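Local coordinates for transcriptional regulator AefR (Pseudomonas syringae pv. tomato, PDB 3CDL), which probably binds cis-regulatory DNA as a transcription factor of the TetR family, through a helix-turn-helix domain at its N-terminal end, at residues B[30-35]-B[51-56]. Residues are numbered along the deposited sequence; the frame is centred on the assembly and turned at random.
Sequences TSMDRI and PSKEEL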
# COMPACT_ATOMS: atom_id res chain seq x y z
N THR B 30 -7.37 -1.10 -23.22
CA THR B 30 -8.42 -0.09 -23.40
C THR B 30 -8.00 0.95 -24.42
O THR B 30 -6.93 1.55 -24.29
CB THR B 30 -8.74 0.62 -22.09
OG1 THR B 30 -9.09 -0.35 -21.10
CG2 THR B 30 -9.90 1.60 -22.27
N SER B 31 -8.84 1.19 -25.41
CA SER B 31 -8.54 2.14 -26.46
C SER B 31 -9.32 3.46 -26.33
O SER B 31 -10.38 3.52 -25.69
CB SER B 31 -8.85 1.52 -27.81
OG SER B 31 -10.22 1.19 -27.88
N MSE B 32 -8.76 4.50 -26.95
CA MSE B 32 -9.32 5.85 -26.94
C MSE B 32 -10.74 5.89 -27.48
O MSE B 32 -11.57 6.66 -26.99
CB MSE B 32 -8.43 6.81 -27.73
CG MSE B 32 -7.04 6.98 -27.17
SE MSE B 32 -7.02 7.70 -25.36
CE MSE B 32 -7.09 9.61 -25.79
N ASP B 33 -11.02 5.07 -28.49
CA ASP B 33 -12.38 4.96 -29.01
C ASP B 33 -13.32 4.21 -28.07
O ASP B 33 -14.51 4.51 -28.05
CB ASP B 33 -12.46 4.40 -30.45
CG ASP B 33 -11.15 3.81 -30.96
OD1 ASP B 33 -10.37 3.26 -30.15
OD2 ASP B 33 -10.92 3.91 -32.19
N ARG B 34 -12.81 3.25 -27.30
CA ARG B 34 -13.65 2.58 -26.32
C ARG B 34 -14.04 3.58 -25.25
O ARG B 34 -15.21 3.67 -24.88
CB ARG B 34 -12.97 1.34 -25.73
CG ARG B 34 -13.95 0.26 -25.30
CD ARG B 34 -13.55 -1.10 -25.85
NE ARG B 34 -12.16 -1.45 -25.53
CZ ARG B 34 -11.50 -2.52 -26.00
NH1 ARG B 34 -10.24 -2.73 -25.64
NH2 ARG B 34 -12.09 -3.37 -26.84
N ILE B 35 -13.04 4.35 -24.80
CA ILE B 35 -13.25 5.50 -23.91
C ILE B 35 -14.33 6.45 -24.45
O ILE B 35 -15.27 6.81 -23.73
CB ILE B 35 -11.91 6.26 -23.65
CG1 ILE B 35 -10.97 5.40 -22.81
CG2 ILE B 35 -12.14 7.62 -22.99
CD1 ILE B 35 -9.54 5.92 -22.76
N PRO B 51 -4.21 13.81 -26.26
CA PRO B 51 -3.68 13.29 -27.53
C PRO B 51 -3.23 11.82 -27.48
O PRO B 51 -2.94 11.24 -28.51
CB PRO B 51 -2.49 14.21 -27.83
CG PRO B 51 -2.61 15.35 -26.88
CD PRO B 51 -3.31 14.81 -25.68
N SER B 52 -3.18 11.24 -26.28
CA SER B 52 -2.77 9.84 -26.09
C SER B 52 -3.06 9.38 -24.67
O SER B 52 -3.22 10.19 -23.77
CB SER B 52 -1.28 9.66 -26.40
OG SER B 52 -0.49 10.45 -25.55
N LYS B 53 -3.12 8.06 -24.49
CA LYS B 53 -3.23 7.43 -23.16
C LYS B 53 -2.14 7.85 -22.14
O LYS B 53 -2.44 8.05 -20.96
CB LYS B 53 -3.28 5.90 -23.29
CG LYS B 53 -4.46 5.40 -24.13
CD LYS B 53 -4.29 3.93 -24.52
CE LYS B 53 -4.21 3.04 -23.31
NZ LYS B 53 -4.25 1.62 -23.68
N GLU B 54 -0.88 8.00 -22.60
CA GLU B 54 0.18 8.66 -21.82
C GLU B 54 -0.28 9.99 -21.23
O GLU B 54 -0.21 10.19 -20.02
CB GLU B 54 1.44 8.91 -22.68
CG GLU B 54 2.45 7.75 -22.75
CD GLU B 54 3.91 8.22 -22.91
OE1 GLU B 54 4.28 9.25 -22.28
OE2 GLU B 54 4.70 7.56 -23.65
N GLU B 55 -0.75 10.90 -22.09
CA GLU B 55 -1.17 12.24 -21.66
C GLU B 55 -2.39 12.16 -20.74
O GLU B 55 -2.61 13.04 -19.91
CB GLU B 55 -1.46 13.13 -22.88
CG GLU B 55 -0.91 14.56 -22.78
CD GLU B 55 -1.98 15.65 -22.52
OE1 GLU B 55 -2.98 15.38 -21.82
OE2 GLU B 55 -1.82 16.79 -23.03
N LEU B 56 -3.16 11.09 -20.87
CA LEU B 56 -4.33 10.87 -20.04
C LEU B 56 -3.93 10.26 -18.70
O LEU B 56 -4.41 10.69 -17.62
CB LEU B 56 -5.34 9.98 -20.78
CG LEU B 56 -6.54 9.35 -20.06
CD1 LEU B 56 -7.52 10.40 -19.48
CD2 LEU B 56 -7.23 8.42 -21.03
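Lys53 NZ donates to the backbone carbonyl Thr30 O at 2.7 Å and makes a second hydrogen bond to Phe27 O, so one ammonium group ties down two carbonyls of the loop that leads into helix 32-39. That helix opens the predicted helix-turn-helix of this TetR-family DNA-binding domain, and Lys53 begins helix 53-64, which follows the motif. The ammonium meets Thr30 O at a C=O...N angle of 152°, tilted 18° from the carbonyl plane. A lysine suits the place because its chain is long enough to reach the loop, and the bend at chi3 (61°) turns the ammonium toward Thr30 O; there it also makes a cation-pi contact with Phe27.

The aliphatic part of the same chain is used as well. Selenomethionine Met32, bent at chi2 and chi3, runs past Lys53 in the opposite direction and sets SE 3.7 Å from Lys53 CG, while its CE lies 4.2 Å from Ser52 C. Flexible and apolar, Met32 also reaches Val46 and Tyr47, so it touches helices 43-49 and 53-64.

Each helix is N-capped by a serine, whose short hydroxyl can turn back to a backbone N-H of the first turn: Ser31 OG accepts weakly from Arg34 N, and Ser52 OG weakly from Glu55 N. Ser31 OG also donates to Asp33 OD1, on the anti side of the carboxylate.

Thr30 touches Phe22 of helix 9-24, and Leu56 rests on Ala18 of the same helix. Branched, apolar and both buried, Ile35 and Leu56 join the two helices tip to tip, with Ile35 CD1 3.8 Å from Leu56 CD2.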